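PDB 1KS8: endo-b-1,4-glucanase from Nasutitermes takasagoensis, which probably hydrolyses internal beta-1,4-glucosidic linkages of cellulose, lichenin and cereal beta-D-glucans, as a family 9 glycosyl hydrolase. Local coordinates for residues T333-A338 / A419-A424; K293-I298 / R305-A310; Q7-S12 / A424-V429. One frame throughout, in Å; residues are numbered along the deposited sequence.

How the contacts relate
All three contacts are buried in the helical core, and across each pair of segments the touching groups are almost wholly apolar. Contacts 1 and 3 share helix 415-430 and meet at Ala424, their centres about 8 Å apart; one binds this helix to helix 324-341, the other to helix 5-18. Contact 2 differs: an irregular loop lies against helix 303-319, and its far end at Ile298 and His306 is partly exposed. Polar chemistry enters between contacts rather than within them. Gln334 links contact 1 to the loop of contact 2, and Gln422 links contact 1 to Ser12 of contact 3. Contacts 2 and 3 do not touch.

Contact 1. Residues T333-A338 / A419-A424; sequences TQIDYA and AGFQSA
Ile335 of helix 324-341 meets Phe421 and Ala424 of helix 415-430 through apolar surface alone. Its CD1 does the reaching, 3.8 Å from Ala424 CB and 4.0 Å from Phe421 CD1. Two successive bends in the chain (chi1 -62°, chi2 -57°) swing this methyl across to the other helix although the CB itself points to one side. A long, branched side chain suits the place, because the short helix segments come no closer than 11.1 Å axis to axis and cross at 113°.

Phe421 reaches out from its own helix with CG anti to the backbone N, which brings the ring beside Ile335. Ala338 CB approaches Phe421 CE1 more loosely, at 4.4 Å. Where the large groups fill the space, Ala338 and Ala424 supply methyls small enough to leave room for them.

No hydrogen bond joins the segments, and the CB of Gln422 points away from the other helix. Gln334 NE2 bonds within its own helix to Thr333 OG1, which lies close to the amide plane.

This apolar helix-helix packing, away from the annotated sites, is consistent with the (alpha/alpha)6 fold of family 9. Helix 303-319 touches Phe421 through Ala308 and Ala424 through Leu315. Leu339, farther along helix 324-341, and Val347 of the following loop also pack on Phe421, while Ser423 bonds to the carbonyl of Val71 in helix 62-78.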
# COMPACT_ATOMS: atom_id res chain seq x y z
N THR A 333 -16.33 -12.52 0.11
CA THR A 333 -15.84 -13.86 0.43
C THR A 333 -14.33 -13.87 0.59
O THR A 333 -13.79 -14.63 1.39
CB THR A 333 -16.23 -14.91 -0.64
OG1 THR A 333 -15.55 -14.62 -1.87
CG2 THR A 333 -17.73 -14.92 -0.86
N GLN A 334 -13.64 -13.03 -0.18
CA GLN A 334 -12.18 -12.99 -0.11
C GLN A 334 -11.73 -12.34 1.19
O GLN A 334 -10.83 -12.84 1.87
CB GLN A 334 -11.62 -12.24 -1.32
CG GLN A 334 -11.99 -12.92 -2.63
CD GLN A 334 -11.53 -14.37 -2.68
OE1 GLN A 334 -10.33 -14.65 -2.73
NE2 GLN A 334 -12.48 -15.29 -2.66
N ILE A 335 -12.36 -11.22 1.55
CA ILE A 335 -12.03 -10.55 2.79
C ILE A 335 -12.39 -11.48 3.95
O ILE A 335 -11.62 -11.64 4.90
CB ILE A 335 -12.80 -9.22 2.93
CG1 ILE A 335 -12.40 -8.26 1.80
CG2 ILE A 335 -12.53 -8.59 4.29
CD1 ILE A 335 -10.91 -7.97 1.72
N ASP A 336 -13.55 -12.13 3.86
CA ASP A 336 -13.98 -13.04 4.91
C ASP A 336 -13.04 -14.24 5.07
O ASP A 336 -12.90 -14.78 6.17
CB ASP A 336 -15.41 -13.52 4.66
CG ASP A 336 -16.44 -12.45 4.96
OD1 ASP A 336 -16.05 -11.38 5.47
OD2 ASP A 336 -17.64 -12.67 4.68
N TYR A 337 -12.40 -14.66 3.98
CA TYR A 337 -11.46 -15.76 4.10
C TYR A 337 -10.30 -15.28 4.96
O TYR A 337 -9.87 -15.98 5.88
CB TYR A 337 -10.94 -16.21 2.72
CG TYR A 337 -9.97 -17.36 2.80
CD1 TYR A 337 -8.67 -17.17 3.27
CD2 TYR A 337 -10.36 -18.66 2.46
CE1 TYR A 337 -7.78 -18.24 3.38
CE2 TYR A 337 -9.48 -19.73 2.57
CZ TYR A 337 -8.19 -19.52 3.04
OH TYR A 337 -7.31 -20.57 3.16
N ALA A 338 -9.81 -14.07 4.68
CA ALA A 338 -8.71 -13.52 5.46
C ALA A 338 -9.07 -13.37 6.93
O ALA A 338 -8.22 -13.51 7.81
CB ALA A 338 -8.30 -12.16 4.89
N ALA A 419 -2.98 -2.30 2.15
CA ALA A 419 -3.64 -1.20 1.43
C ALA A 419 -4.98 -1.57 0.78
O ALA A 419 -6.01 -1.00 1.13
CB ALA A 419 -2.70 -0.62 0.39
N GLY A 420 -4.96 -2.50 -0.17
CA GLY A 420 -6.19 -2.90 -0.82
C GLY A 420 -7.17 -3.45 0.21
O GLY A 420 -8.36 -3.16 0.17
N PHE A 421 -6.63 -4.24 1.13
CA PHE A 421 -7.38 -4.85 2.23
C PHE A 421 -8.14 -3.79 3.03
O PHE A 421 -9.35 -3.89 3.23
CB PHE A 421 -6.39 -5.60 3.12
CG PHE A 421 -6.99 -6.19 4.37
CD1 PHE A 421 -7.93 -7.22 4.30
CD2 PHE A 421 -6.57 -5.76 5.62
CE1 PHE A 421 -8.43 -7.81 5.46
CE2 PHE A 421 -7.07 -6.34 6.79
CZ PHE A 421 -8.00 -7.36 6.70
N GLN A 422 -7.42 -2.76 3.48
CA GLN A 422 -8.05 -1.71 4.27
C GLN A 422 -9.12 -0.95 3.48
O GLN A 422 -10.19 -0.65 4.01
CB GLN A 422 -7.01 -0.73 4.81
CG GLN A 422 -7.60 0.27 5.79
CD GLN A 422 -6.55 1.10 6.50
OE1 GLN A 422 -5.65 0.56 7.15
NE2 GLN A 422 -6.66 2.42 6.38
N SER A 423 -8.83 -0.64 2.23
CA SER A 423 -9.80 0.08 1.41
C SER A 423 -11.03 -0.78 1.16
O SER A 423 -12.15 -0.26 1.09
CB SER A 423 -9.15 0.52 0.10
OG SER A 423 -8.17 1.51 0.36
N ALA A 424 -10.85 -2.09 1.04
CA ALA A 424 -11.97 -3.01 0.83
C ALA A 424 -12.83 -3.04 2.08
O ALA A 424 -14.06 -3.12 2.00
CB ALA A 424 -11.45 -4.41 0.50

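Contact 2. Residues K293-I298 / R305-A310; sequences KGLLYI and RHAANA
Leu296 and Ala307 bring the two backbones to within 5.5 Å, CA to CA, where an extended loop runs against helix 303-319 before Ile298, 6.3 Å from His306 between CA atoms, turns away from the extended form. The small side chain of Ala307 permits so close an approach: it is a single methyl, and Leu295 CD1 rests 3.6 Å from Ala307 CB. Leu295 gets there with CG opposite its backbone N (chi1 176°), which brings the branch end nearer than the CB direction would suggest. The CB of Leu296 points toward the helix, and its CD1 lies 3.8 Å from Ala310 CB, one turn farther on. Two leucines over two alanines thus make a close apolar seam without any hydrogen bond between the segments.

Ile298 and His306 form the less deeply buried end. Ile298 CB is 3.8 Å from His306 CB. Ile298 CG2 lies over one face of the imidazole, displaced toward its rim; Arg305 NE sits over the centre of the opposite face, so the ring is held between an aliphatic branch and a guanidinium nitrogen. The other branch of Ile298 reaches the helix backbone, with CD1 3.7 Å from His306 O. A beta-branched residue suits this position because it serves ring and backbone at once. The His306 side chain is about 6 Å from that of Asp254, a calcium ligand in another structure of this protein.

The irregular loop, a link between successive helices of the (alpha/alpha)6 fold, thus covers a small-residue face of helix 303-319. Helix 324-341 holds it through Gln334, which accepts a hydrogen bond from Leu296 N, donates one to Gly294 O and also touches Ala307. Leu295 packs on Gln334 and Tyr337, while Arg305 touches Asp416 and Tyr417 of helix 415-430.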
# COMPACT_ATOMS: atom_id res chain seq x y z
N LYS A 293 -10.85 -24.11 -0.42
CA LYS A 293 -11.76 -23.37 0.44
C LYS A 293 -12.25 -22.04 -0.15
O LYS A 293 -12.95 -21.28 0.52
CB LYS A 293 -11.14 -23.15 1.82
CG LYS A 293 -11.01 -24.46 2.59
CD LYS A 293 -10.46 -24.27 4.00
CE LYS A 293 -10.43 -25.60 4.74
NZ LYS A 293 -9.90 -25.47 6.13
N GLY A 294 -11.88 -21.77 -1.40
CA GLY A 294 -12.37 -20.56 -2.06
C GLY A 294 -11.50 -19.32 -2.18
O GLY A 294 -11.95 -18.33 -2.76
N LEU A 295 -10.29 -19.35 -1.66
CA LEU A 295 -9.42 -18.18 -1.75
C LEU A 295 -8.78 -18.07 -3.14
O LEU A 295 -8.25 -19.04 -3.66
CB LEU A 295 -8.31 -18.25 -0.70
CG LEU A 295 -7.27 -17.12 -0.74
CD1 LEU A 295 -7.90 -15.83 -0.25
CD2 LEU A 295 -6.07 -17.49 0.12
N LEU A 296 -8.84 -16.88 -3.73
CA LEU A 296 -8.20 -16.66 -5.02
C LEU A 296 -6.71 -16.89 -4.81
O LEU A 296 -6.12 -16.31 -3.90
CB LEU A 296 -8.41 -15.22 -5.50
CG LEU A 296 -9.78 -14.83 -6.05
CD1 LEU A 296 -9.86 -13.32 -6.20
CD2 LEU A 296 -9.99 -15.51 -7.40
N TYR A 297 -6.10 -17.75 -5.62
CA TYR A 297 -4.67 -18.00 -5.47
C TYR A 297 -3.97 -17.46 -6.71
O TYR A 297 -3.85 -18.15 -7.73
CB TYR A 297 -4.38 -19.50 -5.30
CG TYR A 297 -2.96 -19.77 -4.85
CD1 TYR A 297 -1.95 -20.01 -5.78
CD2 TYR A 297 -2.62 -19.73 -3.50
CE1 TYR A 297 -0.63 -20.19 -5.37
CE2 TYR A 297 -1.30 -19.91 -3.08
CZ TYR A 297 -0.32 -20.14 -4.02
OH TYR A 297 0.99 -20.29 -3.61
N ILE A 298 -3.53 -16.22 -6.61
CA ILE A 298 -2.89 -15.52 -7.72
C ILE A 298 -1.37 -15.71 -7.79
O ILE A 298 -0.80 -15.77 -8.88
CB ILE A 298 -3.26 -14.02 -7.64
CG1 ILE A 298 -4.77 -13.87 -7.86
CG2 ILE A 298 -2.48 -13.22 -8.66
CD1 ILE A 298 -5.33 -12.53 -7.47
N ARG A 305 -2.82 -10.71 0.10
CA ARG A 305 -2.76 -9.36 -0.44
C ARG A 305 -3.33 -9.35 -1.86
O ARG A 305 -4.06 -8.44 -2.24
CB ARG A 305 -1.31 -8.86 -0.43
CG ARG A 305 -0.98 -7.68 -1.35
CD ARG A 305 -0.70 -8.12 -2.78
NE ARG A 305 0.38 -9.11 -2.87
CZ ARG A 305 1.68 -8.82 -2.86
NH1 ARG A 305 2.09 -7.57 -2.77
NH2 ARG A 305 2.57 -9.80 -2.96
N HIS A 306 -2.99 -10.36 -2.66
CA HIS A 306 -3.50 -10.42 -4.02
C HIS A 306 -5.01 -10.61 -4.03
O HIS A 306 -5.71 -10.00 -4.84
CB HIS A 306 -2.82 -11.55 -4.81
CG HIS A 306 -1.41 -11.24 -5.22
ND1 HIS A 306 -1.09 -10.16 -6.02
CD2 HIS A 306 -0.25 -11.88 -4.96
CE1 HIS A 306 0.21 -10.15 -6.23
NE2 HIS A 306 0.75 -11.18 -5.60
N ALA A 307 -5.52 -11.46 -3.14
CA ALA A 307 -6.96 -11.71 -3.07
C ALA A 307 -7.70 -10.46 -2.60
O ALA A 307 -8.78 -10.13 -3.11
CB ALA A 307 -7.25 -12.87 -2.14
N ALA A 308 -7.12 -9.75 -1.63
CA ALA A 308 -7.76 -8.53 -1.13
C ALA A 308 -7.69 -7.41 -2.17
O ALA A 308 -8.61 -6.61 -2.28
CB ALA A 308 -7.09 -8.09 0.17
N ASN A 309 -6.60 -7.35 -2.93
CA ASN A 309 -6.48 -6.33 -3.97
C ASN A 309 -7.54 -6.58 -5.03
O ASN A 309 -8.17 -5.64 -5.53
CB ASN A 309 -5.10 -6.37 -4.63
CG ASN A 309 -4.01 -5.78 -3.75
OD1 ASN A 309 -4.27 -5.37 -2.62
ND2 ASN A 309 -2.79 -5.72 -4.27
N ALA A 310 -7.74 -7.84 -5.37
CA ALA A 310 -8.75 -8.21 -6.36
C ALA A 310 -10.12 -7.84 -5.81
O ALA A 310 -10.97 -7.32 -6.53
CB ALA A 310 -8.68 -9.70 -6.66

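Contact 3. Residues Q7-S12 / A424-V429; sequences QVLRDS and ALAALV
Val8 and Leu425 make the closest contact between residues 7-12 and 424-429. Their side chains cross at about a right angle, and both methyls of the leucine fork meet the valine: Leu425 CD1 is 3.5 Å from Val8 CG1, while its CD2 lies 4.0 Å from that same CG1. Leu425 holds CG opposite its carbonyl carbon (chi1 -73°), and this brings both methyls against Val8. The fork also reaches the backbone, with Leu425 CD1 4.0 Å from Leu9 N.

Leu9 completes the first shell, next to Leu425. The Leu9 CB and Leu425 CB atoms are 4.4 Å apart, and Leu9 CD2 comes 4.2 Å from Ala426 CA. The alanine suits this spot because its small side chain lets a leucine methyl settle against the helix backbone. With an alanine in place of Leu425 both CD methyls are gone, and the gap left against Val8 would probably weaken the packing of the two helices.

Farther out, the short segments run nearly antiparallel, at 155°, with their axes 9.3 Å apart, a spacing that medium-sized aliphatic residues can fill. Ser12 adds a polar tie, its OG hydrogen-bonded to Gln422 and Asn418 of helix 415-430. Ile335 packs against Leu425 from helix 324-341, and Tyr5, at the start of helix 5-18, also touches it.

The pairing joins the first and last helices of the chain, consistent with closure of the family's (alpha/alpha)6 barrel. Leu339 of helix 324-341 and Phe350 of a loop pack on Val8, whereas Tyr83 of helix 80-85 packs on both Leu9 and Ala426.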
# COMPACT_ATOMS: atom_id res chain seq x y z
N GLN A 7 -14.33 -2.76 13.14
CA GLN A 7 -13.18 -2.97 14.02
C GLN A 7 -11.96 -3.48 13.25
O GLN A 7 -10.83 -3.15 13.62
CB GLN A 7 -13.53 -3.93 15.16
CG GLN A 7 -12.41 -4.06 16.19
CD GLN A 7 -11.98 -2.72 16.77
OE1 GLN A 7 -10.79 -2.38 16.79
NE2 GLN A 7 -12.95 -1.94 17.25
N VAL A 8 -12.16 -4.27 12.21
CA VAL A 8 -11.00 -4.74 11.46
C VAL A 8 -10.36 -3.52 10.78
O VAL A 8 -9.14 -3.43 10.68
CB VAL A 8 -11.37 -5.81 10.41
CG1 VAL A 8 -10.11 -6.31 9.71
CG2 VAL A 8 -12.07 -6.98 11.08
N LEU A 9 -11.19 -2.58 10.33
CA LEU A 9 -10.69 -1.36 9.70
C LEU A 9 -9.84 -0.60 10.72
O LEU A 9 -8.74 -0.14 10.40
CB LEU A 9 -11.86 -0.47 9.23
CG LEU A 9 -11.51 0.91 8.65
CD1 LEU A 9 -10.50 0.77 7.52
CD2 LEU A 9 -12.78 1.57 8.13
N ARG A 10 -10.34 -0.46 11.94
CA ARG A 10 -9.59 0.22 12.99
C ARG A 10 -8.30 -0.54 13.26
O ARG A 10 -7.25 0.07 13.51
CB ARG A 10 -10.42 0.30 14.27
CG ARG A 10 -11.68 1.14 14.15
CD ARG A 10 -12.48 1.13 15.44
NE ARG A 10 -13.83 1.65 15.23
CZ ARG A 10 -14.94 0.96 15.45
NH1 ARG A 10 -14.88 -0.29 15.90
NH2 ARG A 10 -16.12 1.52 15.21
N ASP A 11 -8.37 -1.87 13.23
CA ASP A 11 -7.18 -2.69 13.46
C ASP A 11 -6.14 -2.44 12.38
O ASP A 11 -4.95 -2.34 12.66
CB ASP A 11 -7.54 -4.18 13.48
CG ASP A 11 -8.26 -4.61 14.74
OD1 ASP A 11 -8.66 -5.79 14.81
OD2 ASP A 11 -8.43 -3.79 15.67
N SER A 12 -6.59 -2.35 11.13
CA SER A 12 -5.66 -2.11 10.02
C SER A 12 -4.95 -0.77 10.23
O SER A 12 -3.77 -0.63 9.93
CB SER A 12 -6.42 -2.12 8.69
OG SER A 12 -5.51 -2.06 7.59
N ALA A 424 -10.85 -2.09 1.04
CA ALA A 424 -11.97 -3.01 0.83
C ALA A 424 -12.83 -3.04 2.08
O ALA A 424 -14.06 -3.12 2.00
CB ALA A 424 -11.45 -4.41 0.50
N LEU A 425 -12.19 -2.99 3.25
CA LEU A 425 -12.93 -2.99 4.51
C LEU A 425 -13.79 -1.74 4.60
O LEU A 425 -14.95 -1.80 5.01
CB LEU A 425 -11.96 -3.05 5.69
CG LEU A 425 -11.27 -4.40 5.91
CD1 LEU A 425 -10.10 -4.23 6.87
CD2 LEU A 425 -12.28 -5.40 6.45
N ALA A 426 -13.23 -0.60 4.20
CA ALA A 426 -13.98 0.65 4.23
C ALA A 426 -15.20 0.54 3.32
O ALA A 426 -16.28 1.02 3.66
CB ALA A 426 -13.09 1.80 3.77
N ALA A 427 -15.02 -0.11 2.17
CA ALA A 427 -16.12 -0.29 1.23
C ALA A 427 -17.20 -1.18 1.83
O ALA A 427 -18.39 -0.89 1.71
CB ALA A 427 -15.59 -0.90 -0.07
N LEU A 428 -16.80 -2.28 2.47
CA LEU A 428 -17.77 -3.18 3.07
C LEU A 428 -18.57 -2.46 4.15
O LEU A 428 -19.77 -2.67 4.28
CB LEU A 428 -17.07 -4.41 3.65
CG LEU A 428 -16.44 -5.32 2.58
CD1 LEU A 428 -15.66 -6.44 3.25
CD2 LEU A 428 -17.54 -5.89 1.69
N VAL A 429 -17.91 -1.61 4.93
CA VAL A 429 -18.60 -0.87 5.97
C VAL A 429 -19.57 0.13 5.34
O VAL A 429 -20.70 0.28 5.79
CB VAL A 429 -17.61 -0.09 6.87
CG1 VAL A 429 -18.38 0.79 7.85
CG2 VAL A 429 -16.72 -1.06 7.63